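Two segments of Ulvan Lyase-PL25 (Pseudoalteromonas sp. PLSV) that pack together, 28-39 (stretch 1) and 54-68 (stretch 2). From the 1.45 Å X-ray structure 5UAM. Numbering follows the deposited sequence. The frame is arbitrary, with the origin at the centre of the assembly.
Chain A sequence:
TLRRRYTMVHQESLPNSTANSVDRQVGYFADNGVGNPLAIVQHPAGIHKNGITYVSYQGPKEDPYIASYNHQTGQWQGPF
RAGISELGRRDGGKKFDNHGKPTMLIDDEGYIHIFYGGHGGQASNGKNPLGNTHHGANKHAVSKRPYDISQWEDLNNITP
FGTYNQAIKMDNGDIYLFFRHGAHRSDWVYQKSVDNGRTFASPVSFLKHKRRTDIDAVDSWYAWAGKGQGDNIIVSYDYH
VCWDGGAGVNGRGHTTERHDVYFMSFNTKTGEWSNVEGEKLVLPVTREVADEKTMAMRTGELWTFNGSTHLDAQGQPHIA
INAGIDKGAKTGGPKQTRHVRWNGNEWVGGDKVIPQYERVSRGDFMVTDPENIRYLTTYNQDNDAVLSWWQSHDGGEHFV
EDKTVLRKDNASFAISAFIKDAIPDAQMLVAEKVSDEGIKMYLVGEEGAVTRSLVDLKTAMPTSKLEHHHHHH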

# COMPACT_ATOMS: atom_id res chain seq x y z
N TYR A 28 -21.29 -4.88 -5.68
CA TYR A 28 -19.98 -4.98 -6.28
C TYR A 28 -20.01 -4.40 -7.69
O TYR A 28 -21.04 -4.45 -8.37
CB TYR A 28 -19.49 -6.44 -6.28
CG TYR A 28 -20.47 -7.42 -6.87
CD1 TYR A 28 -21.50 -7.94 -6.11
CD2 TYR A 28 -20.35 -7.84 -8.18
CE1 TYR A 28 -22.41 -8.85 -6.67
CE2 TYR A 28 -21.23 -8.73 -8.74
CZ TYR A 28 -22.26 -9.25 -7.97
OH TYR A 28 -23.19 -10.15 -8.48
N PHE A 29 -18.88 -3.84 -8.11
CA PHE A 29 -18.77 -3.21 -9.42
C PHE A 29 -18.01 -4.06 -10.43
O PHE A 29 -18.01 -3.73 -11.61
CB PHE A 29 -18.12 -1.82 -9.31
CG PHE A 29 -16.67 -1.86 -8.88
CD1 PHE A 29 -15.65 -2.04 -9.80
CD2 PHE A 29 -16.33 -1.69 -7.55
CE1 PHE A 29 -14.34 -2.09 -9.40
CE2 PHE A 29 -15.01 -1.73 -7.14
CZ PHE A 29 -14.01 -1.94 -8.07
N ALA A 30 -17.39 -5.16 -9.99
CA ALA A 30 -16.69 -6.10 -10.84
C ALA A 30 -16.60 -7.42 -10.10
O ALA A 30 -16.70 -7.47 -8.87
CB ALA A 30 -15.29 -5.61 -11.20
N ASP A 31 -16.41 -8.50 -10.85
CA ASP A 31 -16.39 -9.83 -10.25
C ASP A 31 -15.26 -10.70 -10.79
O ASP A 31 -15.37 -11.93 -10.81
CB ASP A 31 -17.73 -10.54 -10.43
CG ASP A 31 -18.12 -10.73 -11.88
OD1 ASP A 31 -17.35 -10.32 -12.77
OD2 ASP A 31 -19.20 -11.32 -12.10
N ASN A 32 -14.13 -10.08 -11.18
CA ASN A 32 -13.03 -10.81 -11.79
C ASN A 32 -11.70 -10.62 -11.07
O ASN A 32 -10.65 -10.92 -11.66
CB ASN A 32 -12.87 -10.45 -13.27
CG ASN A 32 -12.49 -9.02 -13.50
OD1 ASN A 32 -12.54 -8.18 -12.59
ND2 ASN A 32 -12.07 -8.71 -14.73
N GLY A 33 -11.69 -10.19 -9.81
CA GLY A 33 -10.43 -10.10 -9.10
C GLY A 33 -9.79 -11.46 -8.92
O GLY A 33 -10.46 -12.49 -8.90
N VAL A 34 -8.45 -11.47 -8.77
CA VAL A 34 -7.71 -12.70 -8.49
C VAL A 34 -6.73 -12.48 -7.34
O VAL A 34 -6.27 -11.37 -7.08
CB VAL A 34 -6.94 -13.28 -9.69
CG1 VAL A 34 -7.87 -13.43 -10.88
CG2 VAL A 34 -5.73 -12.45 -10.05
N GLY A 35 -6.41 -13.59 -6.66
CA GLY A 35 -5.38 -13.55 -5.63
C GLY A 35 -5.77 -12.63 -4.49
O GLY A 35 -6.85 -12.76 -3.92
N ASN A 36 -4.88 -11.70 -4.14
CA ASN A 36 -5.21 -10.55 -3.30
C ASN A 36 -5.36 -9.37 -4.25
O ASN A 36 -4.35 -8.87 -4.77
CB ASN A 36 -4.09 -10.25 -2.30
CG ASN A 36 -3.90 -11.30 -1.30
OD1 ASN A 36 -4.80 -12.07 -0.97
ND2 ASN A 36 -2.68 -11.38 -0.77
N PRO A 37 -6.57 -8.90 -4.55
CA PRO A 37 -6.69 -7.89 -5.61
C PRO A 37 -6.31 -6.49 -5.21
O PRO A 37 -6.17 -5.64 -6.10
CB PRO A 37 -8.17 -7.94 -5.99
CG PRO A 37 -8.62 -9.30 -5.60
CD PRO A 37 -7.83 -9.63 -4.34
N LEU A 38 -6.11 -6.26 -3.91
CA LEU A 38 -5.86 -4.95 -3.32
C LEU A 38 -4.96 -5.14 -2.12
O LEU A 38 -4.93 -6.22 -1.51
CB LEU A 38 -7.16 -4.36 -2.77
CG LEU A 38 -8.31 -4.13 -3.74
CD1 LEU A 38 -9.59 -3.89 -2.96
CD2 LEU A 38 -8.00 -2.96 -4.65
N ALA A 39 -4.25 -4.07 -1.74
CA ALA A 39 -3.49 -4.03 -0.49
C ALA A 39 -3.20 -2.57 -0.15
O ALA A 39 -3.14 -1.73 -1.04
CB ALA A 39 -2.17 -4.78 -0.59
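Stretch 2 (54-68) YVSYQGPKEDPYIAS

Stretch 2 is a β-hairpin, strands 54-58 and 64-68 joined by a turn, whose first strand and turn carry most of the contact with the largely irregular stretch 1. The N-to-C directions of strand 54-58 and the weakly bonded strand near 30-33 differ by 40°, so they run broadly the same way, with axes 7.4 Å apart at their closest. Val 55 pairs with Ala 67 and Tyr 57 with Tyr 65 through backbone hydrogen bonds, and all four side chains point toward stretch 1.

Tyr 57 is the centrepiece. Its p rotamer (chi1 64°) and chi2 of -80° carry OH to Asn 32, where it donates a hydrogen bond to OD1 (2.7 Å) and lies 3.3 Å from CB of Ala 30. Asn 32, also p (chi1 65°), points toward the hairpin; with OD1 engaged, its ND2 lies over one face of the Tyr 65 ring, 3.9 Å from CE2. Phe 29, p with chi2 86°, in an offset edge-to-face pair turns its edge toward the face of Tyr 57 (ring centroids 5.9 Å apart, planes at 74°), while its CZ meets CG2 of Val 55 at 3.7 Å and its CD1 meets CB of Ala 67 at 4.1 Å.

Farther along, Gln 58 is extended at chi1 and chi2 (both t), with chi3 at -83°; this carries NE2 to O of Val 34, a 3.0 Å hydrogen bond. Its backbone is held too: Val 34 N donates to Gln 58 O (3.2 Å), and Gln 58 N donates to Pro 37 O (3.1 Å). Val 34, m, places CG2 3.2 Å from O of Gly 59 and CG1 3.9 Å from CA of Pro 60. Gly 59 lacks a side chain where a CB would collide with CD1 of Tyr 65. Leu 38 (m, t) starts sideways, but its CD2 reaches within 3.8 Å of CB of Tyr 57.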

# COMPACT_ATOMS: atom_id res chain seq x y z
N TYR A 54 -12.17 6.99 -9.52
CA TYR A 54 -11.45 6.01 -10.31
C TYR A 54 -10.92 4.93 -9.38
O TYR A 54 -10.41 5.24 -8.32
CB TYR A 54 -10.28 6.67 -11.04
CG TYR A 54 -10.72 7.81 -11.92
CD1 TYR A 54 -10.79 9.11 -11.42
CD2 TYR A 54 -11.10 7.60 -13.24
CE1 TYR A 54 -11.20 10.17 -12.23
CE2 TYR A 54 -11.52 8.65 -14.06
CZ TYR A 54 -11.57 9.93 -13.54
OH TYR A 54 -12.00 10.98 -14.31
N VAL A 55 -11.04 3.68 -9.79
CA VAL A 55 -10.67 2.55 -8.95
C VAL A 55 -9.87 1.55 -9.78
O VAL A 55 -10.16 1.33 -10.96
CB VAL A 55 -11.91 1.88 -8.33
CG1 VAL A 55 -12.66 2.90 -7.45
CG2 VAL A 55 -12.84 1.30 -9.39
N SER A 56 -8.85 0.95 -9.16
CA SER A 56 -8.04 -0.06 -9.83
C SER A 56 -7.75 -1.24 -8.90
O SER A 56 -7.66 -1.10 -7.68
CB SER A 56 -6.73 0.52 -10.37
OG SER A 56 -5.82 0.84 -9.33
N TYR A 57 -7.61 -2.41 -9.51
CA TYR A 57 -7.42 -3.65 -8.76
C TYR A 57 -6.80 -4.68 -9.72
O TYR A 57 -6.74 -4.48 -10.93
CB TYR A 57 -8.75 -4.18 -8.17
CG TYR A 57 -9.72 -4.54 -9.27
CD1 TYR A 57 -10.47 -3.57 -9.93
CD2 TYR A 57 -9.84 -5.86 -9.70
CE1 TYR A 57 -11.29 -3.90 -10.99
CE2 TYR A 57 -10.68 -6.21 -10.76
CZ TYR A 57 -11.40 -5.21 -11.40
OH TYR A 57 -12.23 -5.55 -12.45
N GLN A 58 -6.36 -5.80 -9.14
CA GLN A 58 -5.74 -6.87 -9.91
C GLN A 58 -6.79 -7.88 -10.37
O GLN A 58 -7.49 -8.49 -9.56
CB GLN A 58 -4.72 -7.54 -9.00
CG GLN A 58 -4.01 -8.70 -9.59
CD GLN A 58 -3.10 -9.31 -8.57
OE1 GLN A 58 -1.98 -8.85 -8.37
NE2 GLN A 58 -3.58 -10.32 -7.88
N GLY A 59 -6.87 -8.07 -11.69
CA GLY A 59 -7.82 -8.94 -12.33
C GLY A 59 -7.16 -10.16 -12.94
O GLY A 59 -6.04 -10.55 -12.57
N PRO A 60 -7.85 -10.81 -13.88
CA PRO A 60 -7.33 -12.05 -14.47
C PRO A 60 -5.90 -11.91 -14.97
O PRO A 60 -5.50 -10.86 -15.49
CB PRO A 60 -8.31 -12.32 -15.62
CG PRO A 60 -9.60 -11.70 -15.15
CD PRO A 60 -9.17 -10.45 -14.41
N LYS A 61 -5.13 -12.98 -14.78
CA LYS A 61 -3.72 -13.04 -15.14
C LYS A 61 -2.92 -11.95 -14.45
O LYS A 61 -1.85 -11.55 -14.92
CB LYS A 61 -3.53 -13.05 -16.67
CG LYS A 61 -4.29 -14.18 -17.38
CD LYS A 61 -3.89 -14.27 -18.85
N GLU A 62 -3.42 -11.47 -13.31
CA GLU A 62 -2.78 -10.42 -12.52
C GLU A 62 -2.65 -9.10 -13.30
O GLU A 62 -1.89 -8.20 -12.91
CB GLU A 62 -1.43 -10.87 -11.93
CG GLU A 62 -1.54 -12.19 -11.15
CD GLU A 62 -0.34 -12.51 -10.29
OE1 GLU A 62 0.18 -11.61 -9.61
OE2 GLU A 62 0.04 -13.71 -10.27
N ASP A 63 -3.43 -8.95 -14.37
CA ASP A 63 -3.38 -7.71 -15.12
C ASP A 63 -4.14 -6.62 -14.37
O ASP A 63 -5.09 -6.91 -13.63
CB ASP A 63 -4.00 -7.90 -16.51
CG ASP A 63 -3.21 -8.84 -17.41
OD1 ASP A 63 -1.98 -8.96 -17.21
OD2 ASP A 63 -3.84 -9.44 -18.33
N PRO A 64 -3.75 -5.36 -14.54
CA PRO A 64 -4.43 -4.27 -13.85
C PRO A 64 -5.73 -3.91 -14.57
O PRO A 64 -5.75 -3.76 -15.79
CB PRO A 64 -3.43 -3.11 -13.94
CG PRO A 64 -2.69 -3.39 -15.19
CD PRO A 64 -2.55 -4.89 -15.26
N TYR A 65 -6.80 -3.76 -13.78
CA TYR A 65 -8.09 -3.34 -14.29
C TYR A 65 -8.52 -2.04 -13.60
O TYR A 65 -8.23 -1.81 -12.42
CB TYR A 65 -9.16 -4.42 -14.06
CG TYR A 65 -9.04 -5.54 -15.07
CD1 TYR A 65 -8.01 -6.48 -14.97
CD2 TYR A 65 -9.89 -5.61 -16.17
CE1 TYR A 65 -7.86 -7.48 -15.90
CE2 TYR A 65 -9.74 -6.62 -17.12
CZ TYR A 65 -8.73 -7.56 -16.97
OH TYR A 65 -8.58 -8.55 -17.93
N ILE A 66 -9.22 -1.20 -14.35
CA ILE A 66 -9.61 0.12 -13.88
C ILE A 66 -11.07 0.38 -14.24
O ILE A 66 -11.52 0.05 -15.33
CB ILE A 66 -8.69 1.22 -14.42
CG1 ILE A 66 -9.13 2.58 -13.92
CG2 ILE A 66 -8.64 1.17 -15.91
CD1 ILE A 66 -8.09 3.68 -14.15
N ALA A 67 -11.81 0.94 -13.29
CA ALA A 67 -13.19 1.34 -13.50
C ALA A 67 -13.38 2.74 -12.92
O ALA A 67 -12.50 3.30 -12.26
CB ALA A 67 -14.15 0.36 -12.81
N SER A 68 -14.53 3.33 -13.19
CA SER A 68 -14.85 4.63 -12.60
C SER A 68 -16.33 4.73 -12.30
O SER A 68 -17.16 4.10 -12.97
CB SER A 68 -14.43 5.77 -13.52
OG SER A 68 -15.20 5.82 -14.69